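Local coordinates for protein Per a 4 allergen (Periplaneta americana, PDB 3EBW) that is a cockroach allergen recognised by IgE, a lipocalin-type beta barrel that probably binds small hydrophobic molecules in its cavity, at residues G20-L25 with W122-E127; E40-T45 with I52-V57; Q103-V108 with A136-V141. All coordinates share one frame; numbering follows the deposited sequence.

Contact 1: G20-L25 with W122-E127; sequences GTWYEL and WIASHE. Unlike the reference sequence in segment 122-127: Glu127 (reference Gly).
This is an antiparallel strand pairing in the lipocalin barrel, where the first strand, 20-27, meets the last long one, 119-125, and so closes the sheet on itself. The strand directions differ by 132°. Tyr23 and Ser125 form a hydrogen-bonded pair, with Ser125 N giving to Tyr23 O at 2.9 Å. Glu24 and Ala124 follow as a non-hydrogen-bonded pair, and Leu25 N then reaches Ile123 O at 3.0 Å. Gly20, Thr21 and Trp22 make up the Gly-Xaa-Trp signature of lipocalins. Trp22 CG stands anti to its carbonyl carbon (chi1 -67°), which sets Trp22 CB 4.0 Å from Ala124 CB and brings the indole's edge against the backbone of Ala124 and Ser125. His126 leans over one indole face with NE2 nearest; the Trp22 six-membered ring and the imidazole have centroids 3.8 Å apart and planes 37° apart, an oblique pair. Tyr18 stacks on Trp22 as well and takes the NE1 hydrogen on its carbonyl. The imidazole itself is held weakly, His126 ND1 giving to Thr21 O at 3.0 Å. Glu24, extended, runs beside Trp122 on the face that carries Ala124, its carboxylate close to a bound PE4 molecule, probably from the crystallisation liquor, and crowded by Glu33 and Glu40 with Arg27 offering a long, weak ion pair, so its ionisation may be shifted. At the strand end Ser125 OG, anti to its own N, bonds to Thr104 O and accepts from Glu127 N at 3.0 Å, making an ST turn.

Contact 2: E40-T45 with I52-V57; sequences EYDKYT and IQVTSV
Strands 40-46 and 52-59 form a beta hairpin, and six backbone hydrogen bonds join these two segments. Tyr41, Lys43 and Thr45 face Val57, Thr55 and Gln53 as hydrogen-bonded pairs; in the middle one, Lys43 N gives to Thr55 O at 2.8 Å and Thr55 N returns the bond to Lys43 O at 2.8 Å. The non-hydrogen-bonded pair Tyr44 and Val54 supplies the clearest side-chain contact. Tyr44 CG lies anti to the carbonyl carbon (chi1 -71°), so the ring runs alongside Val54 instead of away from it. Val54 puts CG1 in the crowded position between N and carbonyl carbon (chi1 73°), leaving CG2 anti to N. That methyl sits over the centre of the ring in a CH-pi contact, 3.3 Å from Val54 CG2 to the Tyr44 centroid. Ile52 comes to the ring's edge, its CG2 4.1 Å from Tyr44 CD1, while Tyr18 packs edge-to-face against the same ring. Asp42, on this face too, turns OD1 toward Ser56 CB at 3.5 Å, and its side chain lies near a bound PE4 molecule. Across the sheet, Tyr41 takes the crowded first torsion (chi1 67°), which sends its ring along the same direction as Val57, one ring face against the valine. Lys43 bends at chi2 and chi3 and leads its ammonium away from the second strand. Thr55 turns OG1 beside its own N, where it bonds to Thr70 OG1. Alternation of Tyr44 and Val54 with Tyr41 and Val57 on opposite faces is what a meander hairpin in a lipocalin barrel wall looks like.

Contact 3: Q103-V108 with A136-V141; sequences QTYSIV and AKVNEV
Helix 132-142 packs here against the outside of the barrel, where a loop leads into strand 106-112. The helix face is set by its backbone: within the helix, Ala136 O receives Glu140 N at 2.9 Å, and this spacing brings Lys137, Val138 and Val141 round to the loop and strand. Lys137 comes first. Its CG is anti to N (chi1 -175°), and bends at chi2 and chi4 wrap the chain across the Tyr105 ring, with CG over one face, 4.2 Å from Tyr105 CZ. The ammonium then curls to the ring's tip, where Lys137 NZ makes a weak hydrogen bond of 3.4 Å to Tyr105 OH. Val138 divides its methyls between Tyr105, in the loop, and Ile107, on the strand. CG2, anti to the carbonyl carbon, slides past the base of the tyrosine, 3.9 Å from Tyr105 CB; CG1, anti to N, crosses Ile107, 4.2 Å from its CG2. Leu149 and Ile123 add to the apolar surroundings of this valine. One turn beyond Lys137, Val141 brings CG2 up on the same side of the ring, 4.3 Å from Tyr105 CE2. Tyr105 can receive all three because its CG lies between N and the carbonyl carbon (chi1 77°), throwing the ring out toward the helix, where Thr134 touches it too. On the strand, Ile107 also reaches Leu142, extending the apolar seam. Valine and isoleucine methyls and an aromatic ring thus do most of the joining, and the one polar link is long and at the tip, so the helix probably rests on the barrel mainly by hydrophobic contact.

Contacts 1 and 2 are successive seams of one barrel wall: strand 20-27 lies between strands 119-125 and 40-46, and Glu24 N bonds to Glu40 O where the two contacts meet. Both rely on backbone hydrogen bonds, are partly buried and bring an acidic residue close to bound PE4. Contact 1 lies nearest the chain's centre and adds a tryptophan-histidine pair; contact 2 is a local hairpin with more open polar residues. Contact 3 differs in kind, a small but well-buried apolar join of helix to barrel. It meets contact 1 through Ser106 O and Ala124 N, whereas contact 2 lies across the chain's centre from it.

Contact 1: G20-L25 with W122-E127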
loop_
_atom_site.group_PDB
_atom_site.type_symbol
_atom_site.label_atom_id
_atom_site.label_comp_id
_atom_site.label_asym_id
_atom_site.label_seq_id
_atom_site.Cartn_x
_atom_site.Cartn_y
_atom_site.Cartn_z
ATOM N N GLY A 20 23.336 8.943 -12.793
ATOM C CA GLY A 20 22.344 8.636 -13.803
ATOM C C GLY A 20 20.874 8.817 -13.431
ATOM O O GLY A 20 20.530 9.471 -12.442
ATOM N N THR A 21 20.004 8.230 -14.257
ATOM C CA THR A 21 18.559 8.324 -14.078
ATOM C C THR A 21 17.940 6.988 -13.745
ATOM O O THR A 21 17.947 6.063 -14.555
ATOM C CB THR A 21 17.888 8.871 -15.340
ATOM O OG1 THR A 21 18.326 10.218 -15.552
ATOM C CG2 THR A 21 16.371 8.859 -15.193
ATOM N N TRP A 22 17.405 6.899 -12.532
ATOM C CA TRP A 22 16.771 5.679 -12.089
ATOM C C TRP A 22 15.251 5.834 -12.011
ATOM O O TRP A 22 14.738 6.681 -11.284
ATOM C CB TRP A 22 17.314 5.273 -10.724
ATOM C CG TRP A 22 18.737 4.869 -10.717
ATOM C CD1 TRP A 22 19.817 5.673 -10.487
ATOM C CD2 TRP A 22 19.261 3.558 -10.980
ATOM N NE1 TRP A 22 20.979 4.945 -10.588
ATOM C CE2 TRP A 22 20.669 3.647 -10.890
ATOM C CE3 TRP A 22 18.679 2.316 -11.282
ATOM C CZ2 TRP A 22 21.503 2.550 -11.098
ATOM C CZ3 TRP A 22 19.515 1.219 -11.491
ATOM C CH2 TRP A 22 20.911 1.347 -11.396
ATOM N N TYR A 23 14.533 5.024 -12.778
ATOM C CA TYR A 23 13.077 5.071 -12.744
ATOM C C TYR A 23 12.561 4.165 -11.620
ATOM O O TYR A 23 13.036 3.041 -11.436
ATOM C CB TYR A 23 12.481 4.621 -14.090
ATOM C CG TYR A 23 12.833 5.529 -15.249
ATOM C CD1 TYR A 23 12.434 6.862 -15.271
ATOM C CD2 TYR A 23 13.615 5.064 -16.302
ATOM C CE1 TYR A 23 12.821 7.700 -16.312
ATOM C CE2 TYR A 23 14.003 5.899 -17.344
ATOM C CZ TYR A 23 13.610 7.200 -17.339
ATOM O OH TYR A 23 14.035 8.001 -18.361
ATOM N N GLU A 24 11.601 4.668 -10.858
ATOM C CA GLU A 24 11.035 3.884 -9.768
ATOM C C GLU A 24 9.976 2.948 -10.353
ATOM O O GLU A 24 8.908 3.390 -10.735
ATOM C CB GLU A 24 10.428 4.819 -8.721
ATOM C CG GLU A 24 9.784 4.117 -7.556
ATOM C CD GLU A 24 9.604 5.042 -6.364
ATOM O OE1 GLU A 24 8.828 4.698 -5.451
ATOM O OE2 GLU A 24 10.247 6.119 -6.336
ATOM N N LEU A 25 10.281 1.659 -10.443
ATOM C CA LEU A 25 9.338 0.720 -11.027
ATOM C C LEU A 25 8.384 0.030 -10.067
ATOM O O LEU A 25 7.279 -0.333 -10.457
ATOM C CB LEU A 25 10.089 -0.306 -11.851
ATOM C CG LEU A 25 10.965 0.357 -12.914
ATOM C CD1 LEU A 25 11.505 -0.719 -13.883
ATOM C CD2 LEU A 25 10.167 1.442 -13.642
ATOM N N TRP A 122 12.190 0.541 -2.431
ATOM C CA TRP A 122 12.013 1.167 -3.735
ATOM C C TRP A 122 12.853 0.380 -4.739
ATOM O O TRP A 122 14.064 0.260 -4.596
ATOM C CB TRP A 122 12.443 2.635 -3.666
ATOM C CG TRP A 122 11.543 3.510 -2.809
ATOM C CD1 TRP A 122 10.298 3.967 -3.139
ATOM C CD2 TRP A 122 11.817 4.039 -1.491
ATOM N NE1 TRP A 122 9.776 4.749 -2.114
ATOM C CE2 TRP A 122 10.688 4.804 -1.096
ATOM C CE3 TRP A 122 12.895 3.939 -0.614
ATOM C CZ2 TRP A 122 10.612 5.461 0.128
ATOM C CZ3 TRP A 122 12.809 4.600 0.621
ATOM C CH2 TRP A 122 11.671 5.347 0.972
ATOM N N ILE A 123 12.203 -0.200 -5.735
ATOM C CA ILE A 123 12.918 -0.987 -6.738
ATOM C C ILE A 123 13.078 -0.042 -7.911
ATOM O O ILE A 123 12.105 0.563 -8.347
ATOM C CB ILE A 123 12.100 -2.277 -7.124
ATOM C CG1 ILE A 123 12.127 -3.297 -5.972
ATOM C CG2 ILE A 123 12.712 -2.952 -8.323
ATOM C CD1 ILE A 123 11.537 -2.801 -4.678
ATOM N N ALA A 124 14.303 0.106 -8.409
ATOM C CA ALA A 124 14.571 1.054 -9.501
ATOM C C ALA A 124 15.350 0.531 -10.714
ATOM O O ALA A 124 15.972 -0.516 -10.670
ATOM C CB ALA A 124 15.276 2.288 -8.920
ATOM N N SER A 125 15.318 1.281 -11.806
ATOM C CA SER A 125 16.021 0.855 -13.001
ATOM C C SER A 125 16.354 1.999 -13.947
ATOM O O SER A 125 15.788 3.098 -13.840
ATOM C CB SER A 125 15.189 -0.186 -13.744
ATOM O OG SER A 125 15.809 -0.543 -14.964
ATOM N N HIS A 126 17.284 1.740 -14.869
ATOM C CA HIS A 126 17.680 2.741 -15.858
ATOM C C HIS A 126 16.683 2.665 -17.001
ATOM O O HIS A 126 16.411 3.651 -17.677
ATOM C CB HIS A 126 19.100 2.478 -16.362
ATOM C CG HIS A 126 20.167 2.989 -15.444
ATOM N ND1 HIS A 126 20.309 4.325 -15.144
ATOM C CD2 HIS A 126 21.129 2.340 -14.746
ATOM C CE1 HIS A 126 21.312 4.480 -14.297
ATOM N NE2 HIS A 126 21.826 3.291 -14.040
ATOM N N GLU A 127 16.143 1.470 -17.199
ATOM C CA GLU A 127 15.136 1.225 -18.218
ATOM C C GLU A 127 13.821 1.702 -17.602
ATOM O O GLU A 127 13.826 2.314 -16.542
ATOM C CB GLU A 127 15.055 -0.271 -18.503
ATOM C CG GLU A 127 16.379 -0.872 -18.895
ATOM C CD GLU A 127 16.914 -0.256 -20.164
ATOM O OE1 GLU A 127 16.253 -0.404 -21.211
ATOM O OE2 GLU A 127 17.988 0.380 -20.119
#

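Contact 2: E40-T45 with I52-V57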
loop_
_atom_site.group_PDB
_atom_site.type_symbol
_atom_site.label_atom_id
_atom_site.label_comp_id
_atom_site.label_asym_id
_atom_site.label_seq_id
_atom_site.Cartn_x
_atom_site.Cartn_y
_atom_site.Cartn_z
ATOM N N GLU A 40 7.940 8.808 -12.110
ATOM C CA GLU A 40 8.700 8.933 -10.883
ATOM C C GLU A 40 10.120 8.379 -11.033
ATOM O O GLU A 40 10.334 7.169 -11.102
ATOM C CB GLU A 40 7.980 8.212 -9.753
ATOM C CG GLU A 40 8.298 8.772 -8.401
ATOM C CD GLU A 40 7.934 7.802 -7.332
ATOM O OE1 GLU A 40 7.789 6.633 -7.703
ATOM O OE2 GLU A 40 7.809 8.180 -6.150
ATOM N N TYR A 41 11.092 9.284 -11.073
ATOM C CA TYR A 41 12.481 8.895 -11.208
ATOM C C TYR A 41 13.393 9.832 -10.428
ATOM O O TYR A 41 13.031 10.958 -10.125
ATOM C CB TYR A 41 12.869 8.887 -12.689
ATOM C CG TYR A 41 12.879 10.255 -13.324
ATOM C CD1 TYR A 41 12.115 10.531 -14.454
ATOM C CD2 TYR A 41 13.647 11.277 -12.788
ATOM C CE1 TYR A 41 12.124 11.793 -15.022
ATOM C CE2 TYR A 41 13.658 12.526 -13.336
ATOM C CZ TYR A 41 12.899 12.782 -14.447
ATOM O OH TYR A 41 12.931 14.044 -14.961
ATOM N N ASP A 42 14.570 9.347 -10.076
ATOM C CA ASP A 42 15.563 10.167 -9.383
ATOM C C ASP A 42 16.761 10.254 -10.342
ATOM O O ASP A 42 17.105 9.266 -11.005
ATOM C CB ASP A 42 15.971 9.520 -8.053
ATOM C CG ASP A 42 14.917 9.684 -6.968
ATOM O OD1 ASP A 42 14.996 10.647 -6.182
ATOM O OD2 ASP A 42 14.000 8.847 -6.899
ATOM N N LYS A 43 17.354 11.438 -10.457
ATOM C CA LYS A 43 18.513 11.617 -11.333
ATOM C C LYS A 43 19.713 12.013 -10.512
ATOM O O LYS A 43 19.640 12.972 -9.724
ATOM C CB LYS A 43 18.274 12.695 -12.385
ATOM C CG LYS A 43 19.546 13.084 -13.113
ATOM C CD LYS A 43 19.359 13.158 -14.624
ATOM C CE LYS A 43 18.619 14.416 -15.072
ATOM N NZ LYS A 43 18.250 14.353 -16.526
ATOM N N TYR A 44 20.802 11.257 -10.679
ATOM C CA TYR A 44 22.055 11.524 -9.965
ATOM C C TYR A 44 23.089 12.094 -10.931
ATOM O O TYR A 44 23.366 11.544 -11.999
ATOM C CB TYR A 44 22.567 10.264 -9.280
ATOM C CG TYR A 44 21.727 9.875 -8.103
ATOM C CD1 TYR A 44 22.076 10.254 -6.810
ATOM C CD2 TYR A 44 20.586 9.085 -8.273
ATOM C CE1 TYR A 44 21.310 9.838 -5.705
ATOM C CE2 TYR A 44 19.829 8.668 -7.189
ATOM C CZ TYR A 44 20.199 9.040 -5.916
ATOM O OH TYR A 44 19.499 8.552 -4.856
ATOM N N THR A 45 23.641 13.220 -10.513
ATOM C CA THR A 45 24.592 13.983 -11.289
ATOM C C THR A 45 25.797 14.332 -10.444
ATOM O O THR A 45 25.657 14.768 -9.294
ATOM C CB THR A 45 23.905 15.259 -11.738
ATOM O OG1 THR A 45 22.942 14.920 -12.742
ATOM C CG2 THR A 45 24.889 16.287 -12.219
ATOM N N ILE A 52 27.855 15.043 -5.388
ATOM C CA ILE A 52 26.906 14.238 -6.142
ATOM C C ILE A 52 25.549 14.881 -5.886
ATOM O O ILE A 52 25.095 15.053 -4.746
ATOM C CB ILE A 52 26.861 12.783 -5.707
ATOM C CG1 ILE A 52 28.190 12.109 -6.047
ATOM C CG2 ILE A 52 25.705 12.079 -6.426
ATOM C CD1 ILE A 52 28.137 10.625 -5.924
ATOM N N GLN A 53 24.906 15.260 -6.965
ATOM C CA GLN A 53 23.649 15.943 -6.850
ATOM C C GLN A 53 22.497 15.020 -7.224
ATOM O O GLN A 53 22.600 14.204 -8.163
ATOM C CB GLN A 53 23.701 17.135 -7.781
ATOM C CG GLN A 53 23.043 18.353 -7.274
ATOM C CD GLN A 53 23.398 19.518 -8.137
ATOM O OE1 GLN A 53 23.180 19.490 -9.355
ATOM N NE2 GLN A 53 23.975 20.556 -7.525
ATOM N N VAL A 54 21.400 15.123 -6.485
ATOM C CA VAL A 54 20.260 14.293 -6.825
ATOM C C VAL A 54 18.972 15.087 -7.023
ATOM O O VAL A 54 18.619 15.961 -6.233
ATOM C CB VAL A 54 20.042 13.173 -5.796
ATOM C CG1 VAL A 54 19.480 13.729 -4.511
ATOM C CG2 VAL A 54 19.150 12.115 -6.401
ATOM N N THR A 55 18.308 14.803 -8.137
ATOM C CA THR A 55 17.047 15.452 -8.431
ATOM C C THR A 55 15.923 14.452 -8.533
ATOM O O THR A 55 15.953 13.532 -9.341
ATOM C CB THR A 55 17.079 16.262 -9.739
ATOM O OG1 THR A 55 17.605 17.571 -9.471
ATOM C CG2 THR A 55 15.668 16.403 -10.308
ATOM N N SER A 56 14.926 14.670 -7.690
ATOM C CA SER A 56 13.734 13.846 -7.657
ATOM C C SER A 56 12.655 14.503 -8.520
ATOM O O SER A 56 12.324 15.684 -8.341
ATOM C CB SER A 56 13.231 13.724 -6.235
ATOM O OG SER A 56 11.915 13.245 -6.264
ATOM N N VAL A 57 12.125 13.745 -9.469
ATOM C CA VAL A 57 11.086 14.267 -10.332
ATOM C C VAL A 57 9.885 13.338 -10.244
ATOM O O VAL A 57 10.016 12.125 -10.448
ATOM C CB VAL A 57 11.581 14.369 -11.818
ATOM C CG1 VAL A 57 10.414 14.250 -12.794
ATOM C CG2 VAL A 57 12.258 15.693 -12.043
#

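Contact 3: Q103-V108 with A136-V141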
loop_
_atom_site.group_PDB
_atom_site.type_symbol
_atom_site.label_atom_id
_atom_site.label_comp_id
_atom_site.label_asym_id
_atom_site.label_seq_id
_atom_site.Cartn_x
_atom_site.Cartn_y
_atom_site.Cartn_z
ATOM N N GLN A 103 23.386 -0.664 -13.037
ATOM C CA GLN A 103 22.938 -0.450 -14.409
ATOM C C GLN A 103 21.899 -1.410 -14.964
ATOM O O GLN A 103 22.076 -1.952 -16.045
ATOM C CB GLN A 103 24.147 -0.364 -15.354
ATOM C CG GLN A 103 24.517 1.094 -15.678
ATOM C CD GLN A 103 25.830 1.259 -16.418
ATOM O OE1 GLN A 103 26.005 0.747 -17.523
ATOM N NE2 GLN A 103 26.761 1.990 -15.811
ATOM N N THR A 104 20.805 -1.593 -14.228
ATOM C CA THR A 104 19.711 -2.472 -14.639
ATOM C C THR A 104 18.620 -2.538 -13.567
ATOM O O THR A 104 17.438 -2.428 -13.875
ATOM C CB THR A 104 20.200 -3.912 -14.940
ATOM O OG1 THR A 104 19.422 -4.441 -16.010
ATOM C CG2 THR A 104 20.003 -4.835 -13.760
ATOM N N TYR A 105 19.031 -2.729 -12.314
ATOM C CA TYR A 105 18.119 -2.797 -11.181
ATOM C C TYR A 105 18.784 -2.093 -9.998
ATOM O O TYR A 105 20.000 -1.964 -9.957
ATOM C CB TYR A 105 17.819 -4.245 -10.822
ATOM C CG TYR A 105 18.924 -4.942 -10.077
ATOM C CD1 TYR A 105 20.076 -5.368 -10.731
ATOM C CD2 TYR A 105 18.812 -5.186 -8.712
ATOM C CE1 TYR A 105 21.090 -6.025 -10.046
ATOM C CE2 TYR A 105 19.817 -5.839 -8.013
ATOM C CZ TYR A 105 20.958 -6.259 -8.684
ATOM O OH TYR A 105 21.961 -6.901 -7.985
ATOM N N SER A 106 17.991 -1.646 -9.034
ATOM C CA SER A 106 18.526 -0.939 -7.888
ATOM C C SER A 106 17.566 -0.961 -6.729
ATOM O O SER A 106 16.650 -0.146 -6.703
ATOM C CB SER A 106 18.771 0.522 -8.255
ATOM O OG SER A 106 18.626 1.357 -7.111
ATOM N N ILE A 107 17.749 -1.845 -5.755
ATOM C CA ILE A 107 16.810 -1.826 -4.645
ATOM C C ILE A 107 17.367 -1.069 -3.413
ATOM O O ILE A 107 18.305 -1.497 -2.764
ATOM C CB ILE A 107 16.224 -3.307 -4.333
ATOM C CG1 ILE A 107 16.445 -3.696 -2.893
ATOM C CG2 ILE A 107 16.774 -4.371 -5.302
ATOM C CD1 ILE A 107 15.571 -2.973 -1.949
ATOM N N VAL A 108 16.776 0.100 -3.152
ATOM C CA VAL A 108 17.113 1.008 -2.056
ATOM C C VAL A 108 16.012 0.936 -1.016
ATOM O O VAL A 108 14.911 0.530 -1.345
ATOM C CB VAL A 108 17.193 2.472 -2.558
ATOM C CG1 VAL A 108 17.001 3.454 -1.408
ATOM C CG2 VAL A 108 18.523 2.731 -3.173
ATOM N N ALA A 136 13.815 -11.631 -11.910
ATOM C CA ALA A 136 14.269 -12.833 -11.231
ATOM C C ALA A 136 15.247 -12.451 -10.129
ATOM O O ALA A 136 15.065 -12.799 -8.953
ATOM C CB ALA A 136 14.949 -13.755 -12.229
ATOM N N LYS A 137 16.286 -11.725 -10.534
ATOM C CA LYS A 137 17.335 -11.276 -9.630
ATOM C C LYS A 137 16.804 -10.384 -8.509
ATOM O O LYS A 137 17.151 -10.577 -7.335
ATOM C CB LYS A 137 18.409 -10.529 -10.426
ATOM C CG LYS A 137 19.608 -10.114 -9.610
ATOM C CD LYS A 137 20.241 -11.312 -8.934
ATOM C CE LYS A 137 21.487 -10.893 -8.201
ATOM N NZ LYS A 137 22.311 -10.076 -9.128
ATOM N N VAL A 138 15.959 -9.416 -8.874
ATOM C CA VAL A 138 15.401 -8.485 -7.902
ATOM C C VAL A 138 14.689 -9.228 -6.788
ATOM O O VAL A 138 14.710 -8.783 -5.639
ATOM C CB VAL A 138 14.419 -7.480 -8.560
ATOM C CG1 VAL A 138 13.916 -6.478 -7.531
ATOM C CG2 VAL A 138 15.114 -6.735 -9.654
ATOM N N ASN A 139 14.068 -10.361 -7.124
ATOM C CA ASN A 139 13.358 -11.162 -6.127
ATOM C C ASN A 139 14.315 -12.086 -5.420
ATOM O O ASN A 139 14.092 -12.491 -4.280
ATOM C CB ASN A 139 12.247 -11.968 -6.778
ATOM C CG ASN A 139 11.085 -11.111 -7.163
ATOM O OD1 ASN A 139 11.185 -10.280 -8.067
ATOM N ND2 ASN A 139 9.976 -11.281 -6.462
ATOM N N GLU A 140 15.388 -12.419 -6.122
ATOM C CA GLU A 140 16.421 -13.260 -5.566
ATOM C C GLU A 140 16.980 -12.449 -4.393
ATOM O O GLU A 140 17.209 -12.983 -3.302
ATOM C CB GLU A 140 17.486 -13.492 -6.627
ATOM C CG GLU A 140 18.524 -14.517 -6.278
ATOM C CD GLU A 140 19.633 -14.546 -7.306
ATOM O OE1 GLU A 140 19.342 -14.825 -8.491
ATOM O OE2 GLU A 140 20.792 -14.277 -6.929
ATOM N N VAL A 141 17.165 -11.147 -4.629
ATOM C CA VAL A 141 17.686 -10.226 -3.623
ATOM C C VAL A 141 16.655 -9.855 -2.556
ATOM O O VAL A 141 16.963 -9.856 -1.354
ATOM C CB VAL A 141 18.199 -8.900 -4.261
ATOM C CG1 VAL A 141 18.808 -8.011 -3.181
ATOM C CG2 VAL A 141 19.229 -9.179 -5.353
#